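Local structure of predicted metal-dependent hydrolase of the TIM-barrel fold (Lactobacillus casei, 2QPX) at residues F8-L14 with I356-W361; D32-S38 with T50-Y56; A276-N281 with L307-R312; A297-N302 with A336-F341. The protein is probably a zinc-dependent hydrolase of the amidohydrolase superfamily, holding a pair of zinc ions in a TIM-barrel fold, though its substrate is unknown. All coordinates share one frame. Residue numbers count along the deposited sequence, not the author numbering.

Contact 1: residues F8-L14 with I356-W361; sequences FVDQVPL and INAICW
The end of a short N-terminal helix and the chain leaving it lie against one helix near the C-terminus. F8 to D10 are helical, V12 and P13 are extended (phi/psi -71/128 and -71/157), and L14 is already in strand conformation; I356-W361 is helical with a wider pi-type turn at 358-361. The backbones converge along the pair: CA-CA is 7.7 Å for V9-I356, 6.8 Å for V12-N357 and 5.0 Å for L14-C360. Apolar packing dominates. F8 (chi1 t) brings CE2 to 3.7 Å from I356 CG2, V9 CG2 lies 3.9 Å from I356 CD1, and V12 (t) puts CG1 3.4 Å from C360 CB and CG2 3.8 Å from I356 CG2. W361 (chi1 p) offers its five-membered ring to P13, whose CG stands 4.0 Å over the centroid in a CH-pi contact. No direct hydrogen bond crosses; L14 CA makes a CA-H...O contact of 3.4 Å with C360 O. A water links Q11 NE2 (3.1 Å) to N357 OD1 (2.8 Å), and that OD1 also accepts W361 NE1 at 2.9 Å. K334 of helix 323-342 takes the carbonyls of V9 and V12, and L14 pairs through its backbone with K96 of strand 95-101. C360, close to L14, pairs through its backbone with L15 and packs on L337, which sets helix 349-367 between helix 323-342 and the start of strand 14-19.

Contact 2: residues D32-S38 with T50-Y56; sequences DRLAQVS and TKNRLAY
A salt bridge and a charged hydrogen bond join helix 30-37 to the turn ahead of helix 54-66. K51, with chi1 m and chi2 to chi4 all t, reaches across to helix 30-37 to put NZ 3.2 Å from D32 OD1; R53 NH1 gives a 2.8 Å hydrogen bond to S38 O. Beside the R53 bond, one water donates to S38 OG and T50 O (2.8 Å each) and accepts from R53 NH1 (2.9 Å). S38 OG (chi1 p) turns back onto A35 O at 2.6 Å. T50-R53 is a type I beta turn, closed by R53 N to T50 O at 3.2 Å, and R53 is extended (-98/157) before the next helix. Packing rests on A35 and S38. A35 CA lies 5.6 Å from Y56 CA; A35 CB meets Y56 CD1 and K51 CE, each at 3.7 Å, and S38 O lies 3.6 Å from A55 CB. Y56 OH bonds D31. R53 NE also bonds L307 O of the second subunit, so a single arginine satisfies the carbonyl of S38, just past helix 30-37, while tying this turn into the subunit interface.

Contact 3: residues A276-N281 with L307-R312; sequences ASVFPN and LAPYTR
A276 lies near the end of helix 269-278; the chain then extends through F279 and P280 (-111/141 and -70/155) and turns at N281, which has positive phi (64/28). Opposite, L307-R312 has no regular structure: A308 and P309 are extended, then a turn brings R312 N to P309 O at 3.0 Å. The backbones are closest at S277-A308, CA to CA 5.0 Å. R312 (chi1 m, chi2 m, chi3 t) spans the gap and grips one carbonyl with both terminal nitrogens, NH1 at 2.9 Å and NH2 at 3.2 Å from F279 O. The same guanidinium forms a salt bridge with D49 of the third subunit and a cation-pi contact with Y283. A276 packs against the start of the R312 side chain and on P309 and A308: A276 CB is 3.9 Å from R312 CB, 4.2 Å from P309 CD and 4.4 Å from A308 CB, while S277 CB touches L307 O at 3.4 Å. A276 O accepts Y45 OH of the third subunit. Two loops that each lead into a barrel strand, 282-285 and 313-314, are thus joined side by side, as expected of successive alpha-to-beta connections in a beta/alpha-barrel, here reinforced at a subunit interface.

Contact 4: residues A297-N302 with A336-F341; sequences ASRVFN and ALVAHF
Helix 297-302 crosses helix 336-341 at -54°, with the axes of these short segments 9.0 Å apart at closest approach. The tightest backbone approach is early, S298 to A336 at 4.3 Å CA to CA, opening to 6.6 Å at N302-H340. A297 O sits 3.9 Å from A336 CB. One turn of chain is then held close by small residues: S298 CA is 3.8 Å from A336 CB, and S298 OG, on a t rotamer, lies 2.7 Å from a water that is also 2.8 Å from A336 O and 2.9 Å from N302 OD1. F301 (chi1 t) is the knob, set in the hole formed by A336, L337, H340 and F341. Its CB packs 3.9 Å from A336 CB, its CZ 3.6 Å from L337 CD2, and its ring edge points at the face of H340, a T-shaped pair with centroids 5.2 Å apart and planes at 77°. N302 (m) accepts H340 ND1 on OD1 at 2.9 Å. In H340, itself chi1 t, ND1 must carry a proton, since N302 OD1 can only accept; NE2 is paired with Y310 OH. One imidazole thus serves both polar and aromatic contacts between two outer barrel helices, away from the zinc site.

Contacts 1, 3 and 4 touch one another. F341 and L337 of helix 323-342 link contact 4 to contact 1, packing on I356, I359 and C360; Y310 of contact 3 meets both H340, through a probable hydrogen bond, and F341, and its carbonyl oxygen lies 3.3 Å from I359 CG1 of contact 1. Contact 2 stands apart, its centre about 34 Å from that of contact 3 and across the chain's centre from it. Contacts 2, 3 and 4 are mostly buried, contact 1 only partly, yet contact 1 alone is untouched by other chains. It is largely apolar; contact 4 mixes an aromatic knob with one histidine bond, and contacts 2 and 3 use arginines that bond within their own chain and to another subunit.

Contact 1: residues F8-L14 with I356-W361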
# COMPACT_ATOMS: atom_id res chain seq x y z
N PHE A 8 -23.19 -4.18 22.40
CA PHE A 8 -23.90 -3.36 21.44
C PHE A 8 -23.77 -3.91 20.01
O PHE A 8 -24.76 -4.06 19.30
CB PHE A 8 -23.38 -1.92 21.45
CG PHE A 8 -24.06 -1.04 20.43
CD1 PHE A 8 -25.34 -0.58 20.65
CD2 PHE A 8 -23.46 -0.72 19.22
CE1 PHE A 8 -26.01 0.18 19.74
CE2 PHE A 8 -24.15 0.07 18.29
CZ PHE A 8 -25.41 0.50 18.52
N VAL A 9 -22.54 -4.20 19.61
CA VAL A 9 -22.29 -4.68 18.24
C VAL A 9 -22.92 -6.07 18.03
O VAL A 9 -23.42 -6.37 16.96
CB VAL A 9 -20.80 -4.64 17.91
CG1 VAL A 9 -20.51 -5.37 16.59
CG2 VAL A 9 -20.33 -3.20 17.86
N ASP A 10 -22.96 -6.90 19.08
CA ASP A 10 -23.64 -8.18 18.96
C ASP A 10 -25.09 -8.04 18.47
O ASP A 10 -25.57 -8.85 17.69
CB ASP A 10 -23.67 -8.92 20.32
CG ASP A 10 -22.38 -9.58 20.66
OD1 ASP A 10 -21.52 -9.80 19.77
OD2 ASP A 10 -22.22 -9.91 21.86
N GLN A 11 -25.78 -7.01 18.94
CA GLN A 11 -27.18 -6.84 18.61
C GLN A 11 -27.47 -5.96 17.39
O GLN A 11 -28.63 -5.82 16.98
CB GLN A 11 -27.98 -6.35 19.83
CG GLN A 11 -27.61 -5.00 20.36
CD GLN A 11 -28.22 -3.87 19.56
OE1 GLN A 11 -29.44 -3.79 19.46
NE2 GLN A 11 -27.37 -2.98 18.99
N VAL A 12 -26.43 -5.36 16.78
CA VAL A 12 -26.64 -4.46 15.65
C VAL A 12 -27.09 -5.25 14.40
O VAL A 12 -26.45 -6.21 14.02
CB VAL A 12 -25.35 -3.65 15.36
CG1 VAL A 12 -25.47 -2.87 14.05
CG2 VAL A 12 -24.99 -2.72 16.53
N PRO A 13 -28.18 -4.84 13.76
CA PRO A 13 -28.57 -5.52 12.52
C PRO A 13 -27.64 -5.22 11.34
O PRO A 13 -26.93 -4.21 11.32
CB PRO A 13 -29.96 -4.96 12.25
CG PRO A 13 -30.09 -3.79 13.09
CD PRO A 13 -29.14 -3.79 14.16
N LEU A 14 -27.65 -6.14 10.38
CA LEU A 14 -26.82 -6.00 9.15
C LEU A 14 -27.70 -5.98 7.94
O LEU A 14 -28.54 -6.86 7.77
CB LEU A 14 -25.83 -7.19 9.03
CG LEU A 14 -24.80 -7.34 10.16
CD1 LEU A 14 -24.10 -8.71 10.05
CD2 LEU A 14 -23.78 -6.17 10.17
N ILE A 356 -21.54 3.08 14.11
CA ILE A 356 -21.69 1.63 13.94
C ILE A 356 -23.05 1.30 13.25
O ILE A 356 -23.10 0.49 12.31
CB ILE A 356 -21.50 0.90 15.33
CG1 ILE A 356 -20.04 0.93 15.73
CG2 ILE A 356 -22.11 -0.54 15.27
CD1 ILE A 356 -19.77 0.65 17.25
N ASN A 357 -24.13 1.94 13.70
CA ASN A 357 -25.41 1.75 13.08
C ASN A 357 -25.39 2.15 11.57
O ASN A 357 -25.96 1.45 10.74
CB ASN A 357 -26.50 2.53 13.81
CG ASN A 357 -27.04 1.81 15.03
OD1 ASN A 357 -27.21 0.60 15.01
ND2 ASN A 357 -27.38 2.59 16.07
N ALA A 358 -24.76 3.28 11.26
CA ALA A 358 -24.62 3.78 9.89
C ALA A 358 -23.99 2.70 9.02
O ALA A 358 -24.50 2.32 7.97
CB ALA A 358 -23.78 5.07 9.91
N ILE A 359 -22.86 2.19 9.50
CA ILE A 359 -22.05 1.27 8.72
C ILE A 359 -22.77 -0.08 8.49
O ILE A 359 -22.76 -0.63 7.38
CB ILE A 359 -20.70 1.05 9.39
CG1 ILE A 359 -19.90 2.37 9.48
CG2 ILE A 359 -19.88 -0.03 8.68
CD1 ILE A 359 -18.66 2.34 10.41
N CYS A 360 -23.38 -0.62 9.56
CA CYS A 360 -23.95 -1.94 9.52
C CYS A 360 -25.26 -2.04 8.71
O CYS A 360 -25.52 -3.07 8.07
CB CYS A 360 -24.10 -2.47 10.96
SG CYS A 360 -22.55 -2.90 11.70
N TRP A 361 -26.10 -1.01 8.78
CA TRP A 361 -27.39 -1.07 8.15
C TRP A 361 -27.99 0.26 7.69
O TRP A 361 -28.73 0.30 6.71
CB TRP A 361 -28.43 -1.78 9.07
CG TRP A 361 -28.64 -1.07 10.38
CD1 TRP A 361 -27.90 -1.19 11.50
CD2 TRP A 361 -29.64 -0.07 10.65
NE1 TRP A 361 -28.37 -0.32 12.48
CE2 TRP A 361 -29.44 0.37 11.97
CE3 TRP A 361 -30.68 0.49 9.89
CZ2 TRP A 361 -30.23 1.36 12.55
CZ3 TRP A 361 -31.46 1.50 10.47
CH2 TRP A 361 -31.23 1.91 11.78
O HOH W 1 -28.51 -1.10 16.78

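Contact 2: residues D32-S38 with T50-Y56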
# COMPACT_ATOMS: atom_id res chain seq x y z
N ASP A 32 -15.64 -29.88 0.18
CA ASP A 32 -14.91 -29.38 -0.99
C ASP A 32 -15.55 -28.10 -1.55
O ASP A 32 -14.82 -27.18 -1.98
CB ASP A 32 -14.81 -30.45 -2.08
CG ASP A 32 -13.82 -31.56 -1.74
OD1 ASP A 32 -13.08 -31.50 -0.73
OD2 ASP A 32 -13.80 -32.50 -2.55
N ARG A 33 -16.87 -28.01 -1.55
CA ARG A 33 -17.54 -26.79 -2.01
C ARG A 33 -17.24 -25.60 -1.10
O ARG A 33 -17.11 -24.46 -1.57
CB ARG A 33 -19.06 -26.97 -2.20
CG ARG A 33 -19.44 -27.92 -3.36
CD ARG A 33 -19.10 -27.38 -4.76
NE ARG A 33 -19.80 -26.14 -5.15
CZ ARG A 33 -20.96 -26.07 -5.79
NH1 ARG A 33 -21.62 -27.15 -6.16
NH2 ARG A 33 -21.44 -24.89 -6.12
N LEU A 34 -17.18 -25.82 0.19
CA LEU A 34 -16.77 -24.80 1.14
C LEU A 34 -15.33 -24.33 0.84
O LEU A 34 -15.03 -23.14 0.81
CB LEU A 34 -16.86 -25.31 2.60
CG LEU A 34 -18.23 -25.22 3.25
CD1 LEU A 34 -18.32 -26.12 4.53
CD2 LEU A 34 -18.62 -23.72 3.55
N ALA A 35 -14.44 -25.29 0.63
CA ALA A 35 -13.06 -24.94 0.26
C ALA A 35 -13.02 -24.15 -1.04
O ALA A 35 -12.36 -23.12 -1.13
CB ALA A 35 -12.19 -26.21 0.19
N GLN A 36 -13.76 -24.60 -2.04
CA GLN A 36 -13.70 -23.97 -3.36
C GLN A 36 -14.22 -22.52 -3.29
O GLN A 36 -13.63 -21.64 -3.93
CB GLN A 36 -14.44 -24.82 -4.39
CG GLN A 36 -13.71 -26.13 -4.69
CD GLN A 36 -14.58 -27.21 -5.37
OE1 GLN A 36 -15.78 -27.07 -5.47
NE2 GLN A 36 -13.94 -28.30 -5.83
N VAL A 37 -15.26 -22.25 -2.47
CA VAL A 37 -15.80 -20.91 -2.41
C VAL A 37 -15.00 -19.98 -1.48
O VAL A 37 -15.16 -18.75 -1.55
CB VAL A 37 -17.31 -20.93 -2.05
CG1 VAL A 37 -17.54 -21.10 -0.54
CG2 VAL A 37 -18.00 -19.64 -2.59
N SER A 38 -14.09 -20.55 -0.69
CA SER A 38 -13.29 -19.79 0.26
C SER A 38 -12.16 -18.99 -0.37
O SER A 38 -11.43 -18.29 0.34
CB SER A 38 -12.71 -20.71 1.34
OG SER A 38 -11.65 -21.50 0.83
N THR A 50 -5.53 -24.23 -1.21
CA THR A 50 -6.65 -23.46 -0.73
C THR A 50 -6.97 -23.79 0.72
O THR A 50 -7.28 -22.91 1.51
CB THR A 50 -7.87 -23.69 -1.64
OG1 THR A 50 -7.56 -23.14 -2.93
CG2 THR A 50 -9.17 -23.05 -1.04
N LYS A 51 -6.89 -25.07 1.07
CA LYS A 51 -7.20 -25.53 2.44
C LYS A 51 -6.13 -25.15 3.46
O LYS A 51 -6.33 -25.31 4.66
CB LYS A 51 -7.47 -27.04 2.45
CG LYS A 51 -8.78 -27.42 1.80
CD LYS A 51 -9.04 -28.93 1.83
CE LYS A 51 -10.39 -29.27 1.25
NZ LYS A 51 -10.55 -30.74 1.07
N ASN A 52 -5.01 -24.61 2.98
CA ASN A 52 -3.97 -24.09 3.83
C ASN A 52 -3.98 -22.57 3.96
O ASN A 52 -3.01 -21.95 4.43
CB ASN A 52 -2.59 -24.64 3.39
CG ASN A 52 -2.33 -26.04 3.90
OD1 ASN A 52 -2.15 -26.98 3.12
ND2 ASN A 52 -2.33 -26.20 5.20
N ARG A 53 -5.09 -21.95 3.60
CA ARG A 53 -5.41 -20.56 3.89
C ARG A 53 -6.30 -20.51 5.09
O ARG A 53 -7.06 -21.45 5.34
CB ARG A 53 -6.13 -19.92 2.71
CG ARG A 53 -5.33 -19.99 1.40
CD ARG A 53 -6.11 -19.47 0.21
NE ARG A 53 -6.43 -18.06 0.30
CZ ARG A 53 -7.63 -17.53 0.53
NH1 ARG A 53 -8.70 -18.26 0.79
NH2 ARG A 53 -7.76 -16.23 0.48
N LEU A 54 -6.30 -19.37 5.77
CA LEU A 54 -7.10 -19.22 6.96
C LEU A 54 -8.62 -19.22 6.70
O LEU A 54 -9.38 -19.74 7.54
CB LEU A 54 -6.70 -17.95 7.72
CG LEU A 54 -7.18 -17.86 9.17
CD1 LEU A 54 -6.65 -19.07 10.01
CD2 LEU A 54 -6.72 -16.56 9.85
N ALA A 55 -9.07 -18.71 5.56
CA ALA A 55 -10.50 -18.59 5.29
C ALA A 55 -11.23 -19.93 5.42
O ALA A 55 -12.29 -20.03 6.00
CB ALA A 55 -10.77 -17.97 3.89
N TYR A 56 -10.65 -20.96 4.82
CA TYR A 56 -11.25 -22.29 4.88
C TYR A 56 -11.42 -22.73 6.32
O TYR A 56 -12.49 -23.29 6.70
CB TYR A 56 -10.43 -23.30 4.08
CG TYR A 56 -10.82 -24.75 4.28
CD1 TYR A 56 -12.02 -25.25 3.81
CD2 TYR A 56 -9.97 -25.61 4.94
CE1 TYR A 56 -12.35 -26.60 4.00
CE2 TYR A 56 -10.28 -26.92 5.12
CZ TYR A 56 -11.45 -27.43 4.64
OH TYR A 56 -11.76 -28.79 4.84
O HOH W 2 -9.16 -20.90 1.89

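Contact 3: residues A276-N281 with L307-R312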
# COMPACT_ATOMS: atom_id res chain seq x y z
N ALA A 276 -13.89 8.64 -0.94
CA ALA A 276 -15.11 8.90 -0.21
C ALA A 276 -15.05 10.25 0.50
O ALA A 276 -16.06 10.90 0.67
CB ALA A 276 -15.41 7.77 0.77
N SER A 277 -13.86 10.67 0.91
CA SER A 277 -13.64 11.92 1.60
C SER A 277 -13.69 13.16 0.72
O SER A 277 -13.83 14.26 1.24
CB SER A 277 -12.32 11.89 2.39
OG SER A 277 -11.16 12.19 1.60
N VAL A 278 -13.58 12.99 -0.61
CA VAL A 278 -13.54 14.14 -1.53
C VAL A 278 -14.60 14.13 -2.63
O VAL A 278 -14.77 15.13 -3.29
CB VAL A 278 -12.12 14.38 -2.10
CG1 VAL A 278 -11.09 14.71 -1.00
CG2 VAL A 278 -11.65 13.16 -2.93
N PHE A 279 -15.32 13.02 -2.84
CA PHE A 279 -16.43 12.99 -3.77
C PHE A 279 -17.77 12.84 -3.06
O PHE A 279 -17.87 12.03 -2.15
CB PHE A 279 -16.28 11.82 -4.80
CG PHE A 279 -15.25 12.09 -5.85
CD1 PHE A 279 -15.58 12.84 -6.97
CD2 PHE A 279 -13.95 11.67 -5.70
CE1 PHE A 279 -14.61 13.15 -7.93
CE2 PHE A 279 -12.99 11.94 -6.66
CZ PHE A 279 -13.33 12.69 -7.77
N PRO A 280 -18.79 13.52 -3.55
CA PRO A 280 -20.14 13.28 -3.04
C PRO A 280 -20.60 11.92 -3.50
O PRO A 280 -20.10 11.43 -4.50
CB PRO A 280 -20.98 14.37 -3.70
CG PRO A 280 -20.25 14.70 -4.93
CD PRO A 280 -18.79 14.50 -4.66
N ASN A 281 -21.52 11.33 -2.77
CA ASN A 281 -22.30 10.18 -3.25
C ASN A 281 -21.42 8.95 -3.51
O ASN A 281 -21.74 8.12 -4.36
CB ASN A 281 -23.09 10.56 -4.51
CG ASN A 281 -24.10 11.63 -4.26
OD1 ASN A 281 -24.82 11.59 -3.27
ND2 ASN A 281 -24.15 12.60 -5.16
N LEU A 307 -9.21 8.29 6.45
CA LEU A 307 -9.72 9.55 5.90
C LEU A 307 -11.20 9.55 5.59
O LEU A 307 -11.78 10.58 5.44
CB LEU A 307 -9.00 9.92 4.59
CG LEU A 307 -7.51 10.19 4.65
CD1 LEU A 307 -6.97 10.53 3.25
CD2 LEU A 307 -7.18 11.28 5.65
N ALA A 308 -11.83 8.39 5.45
CA ALA A 308 -13.23 8.37 5.03
C ALA A 308 -14.15 8.91 6.11
O ALA A 308 -13.93 8.69 7.30
CB ALA A 308 -13.67 6.90 4.75
N PRO A 309 -15.30 9.44 5.69
CA PRO A 309 -16.37 9.62 6.67
C PRO A 309 -16.93 8.25 7.07
O PRO A 309 -17.10 7.38 6.23
CB PRO A 309 -17.43 10.40 5.89
CG PRO A 309 -16.73 10.94 4.68
CD PRO A 309 -15.72 9.89 4.36
N TYR A 310 -17.29 8.11 8.34
CA TYR A 310 -17.84 6.86 8.81
C TYR A 310 -19.21 6.58 8.18
O TYR A 310 -19.64 5.42 8.14
CB TYR A 310 -17.94 6.86 10.37
CG TYR A 310 -16.59 6.71 11.03
CD1 TYR A 310 -15.95 5.48 11.10
CD2 TYR A 310 -15.95 7.80 11.63
CE1 TYR A 310 -14.68 5.34 11.70
CE2 TYR A 310 -14.71 7.67 12.23
CZ TYR A 310 -14.08 6.44 12.29
OH TYR A 310 -12.86 6.31 12.90
N THR A 311 -19.85 7.63 7.65
CA THR A 311 -21.12 7.53 6.97
C THR A 311 -21.02 7.13 5.48
O THR A 311 -22.02 7.12 4.78
CB THR A 311 -21.89 8.83 7.10
OG1 THR A 311 -21.05 9.91 6.66
CG2 THR A 311 -22.36 9.02 8.57
N ARG A 312 -19.81 6.76 5.03
CA ARG A 312 -19.60 6.31 3.65
C ARG A 312 -19.17 4.86 3.50
O ARG A 312 -19.16 4.34 2.38
CB ARG A 312 -18.60 7.20 2.95
CG ARG A 312 -19.08 8.67 2.74
CD ARG A 312 -20.28 8.80 1.80
NE ARG A 312 -20.44 10.20 1.45
CZ ARG A 312 -19.69 10.84 0.57
NH1 ARG A 312 -18.84 10.16 -0.21
NH2 ARG A 312 -19.80 12.14 0.44

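Contact 4: residues A297-N302 with A336-F341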
# COMPACT_ATOMS: atom_id res chain seq x y z
N ALA A 297 -9.15 -8.39 8.39
CA ALA A 297 -10.35 -7.57 8.47
C ALA A 297 -10.18 -6.34 9.42
O ALA A 297 -10.58 -5.25 9.07
CB ALA A 297 -11.57 -8.45 8.89
N SER A 298 -9.61 -6.52 10.61
CA SER A 298 -9.43 -5.40 11.54
C SER A 298 -8.44 -4.31 11.07
O SER A 298 -8.76 -3.10 11.08
CB SER A 298 -9.00 -5.93 12.91
OG SER A 298 -8.71 -4.89 13.82
N ARG A 299 -7.26 -4.71 10.63
CA ARG A 299 -6.29 -3.73 10.13
C ARG A 299 -6.75 -3.08 8.84
O ARG A 299 -6.59 -1.87 8.65
CB ARG A 299 -4.88 -4.29 10.01
CG ARG A 299 -4.55 -5.10 8.83
CD ARG A 299 -3.03 -5.53 8.84
NE ARG A 299 -2.82 -6.38 10.00
CZ ARG A 299 -2.98 -7.69 10.02
NH1 ARG A 299 -3.25 -8.39 8.91
NH2 ARG A 299 -2.81 -8.33 11.18
N VAL A 300 -7.38 -3.86 7.96
CA VAL A 300 -7.98 -3.31 6.73
C VAL A 300 -9.10 -2.34 7.02
O VAL A 300 -9.14 -1.24 6.44
CB VAL A 300 -8.39 -4.42 5.72
CG1 VAL A 300 -9.18 -3.83 4.55
CG2 VAL A 300 -7.10 -5.12 5.22
N PHE A 301 -9.98 -2.65 7.98
CA PHE A 301 -10.99 -1.70 8.37
C PHE A 301 -10.35 -0.41 8.86
O PHE A 301 -10.74 0.71 8.46
CB PHE A 301 -11.92 -2.29 9.45
CG PHE A 301 -13.00 -1.35 9.85
CD1 PHE A 301 -14.18 -1.29 9.12
CD2 PHE A 301 -12.81 -0.46 10.88
CE1 PHE A 301 -15.15 -0.36 9.45
CE2 PHE A 301 -13.77 0.49 11.19
CZ PHE A 301 -14.93 0.53 10.50
N ASN A 302 -9.37 -0.53 9.76
CA ASN A 302 -8.75 0.64 10.31
C ASN A 302 -8.12 1.50 9.22
O ASN A 302 -8.24 2.72 9.23
CB ASN A 302 -7.67 0.26 11.31
CG ASN A 302 -8.20 -0.40 12.57
OD1 ASN A 302 -9.38 -0.28 12.90
ND2 ASN A 302 -7.29 -1.10 13.29
N ALA A 336 -14.03 -6.26 13.93
CA ALA A 336 -13.27 -5.07 13.52
C ALA A 336 -13.89 -3.81 14.09
O ALA A 336 -13.17 -2.87 14.48
CB ALA A 336 -13.17 -4.99 11.99
N LEU A 337 -15.22 -3.73 14.07
CA LEU A 337 -15.89 -2.55 14.57
C LEU A 337 -15.63 -2.36 16.07
O LEU A 337 -15.34 -1.25 16.51
CB LEU A 337 -17.38 -2.64 14.34
CG LEU A 337 -17.88 -2.65 12.90
CD1 LEU A 337 -19.40 -2.92 12.89
CD2 LEU A 337 -17.55 -1.35 12.19
N VAL A 338 -15.74 -3.45 16.84
CA VAL A 338 -15.45 -3.33 18.29
C VAL A 338 -14.02 -2.87 18.55
O VAL A 338 -13.80 -1.98 19.37
CB VAL A 338 -15.70 -4.67 19.01
CG1 VAL A 338 -15.27 -4.63 20.50
CG2 VAL A 338 -17.16 -5.08 18.89
N ALA A 339 -13.05 -3.46 17.85
CA ALA A 339 -11.65 -3.16 18.05
C ALA A 339 -11.36 -1.72 17.66
O ALA A 339 -10.59 -1.05 18.30
CB ALA A 339 -10.76 -4.12 17.26
N HIS A 340 -12.03 -1.23 16.62
CA HIS A 340 -11.79 0.13 16.15
C HIS A 340 -12.41 1.16 17.08
O HIS A 340 -11.77 2.16 17.46
CB HIS A 340 -12.39 0.32 14.76
CG HIS A 340 -12.12 1.68 14.18
ND1 HIS A 340 -10.91 2.02 13.61
CD2 HIS A 340 -12.89 2.79 14.13
CE1 HIS A 340 -10.97 3.28 13.20
NE2 HIS A 340 -12.17 3.77 13.50
N PHE A 341 -13.67 0.98 17.38
CA PHE A 341 -14.40 1.99 18.11
C PHE A 341 -14.17 1.99 19.61
O PHE A 341 -14.32 3.05 20.24
CB PHE A 341 -15.89 1.93 17.82
CG PHE A 341 -16.24 2.41 16.43
CD1 PHE A 341 -16.15 3.75 16.11
CD2 PHE A 341 -16.58 1.51 15.44
CE1 PHE A 341 -16.43 4.18 14.81
CE2 PHE A 341 -16.88 1.93 14.17
CZ PHE A 341 -16.80 3.26 13.85
O HOH W 3 -10.45 -2.80 13.84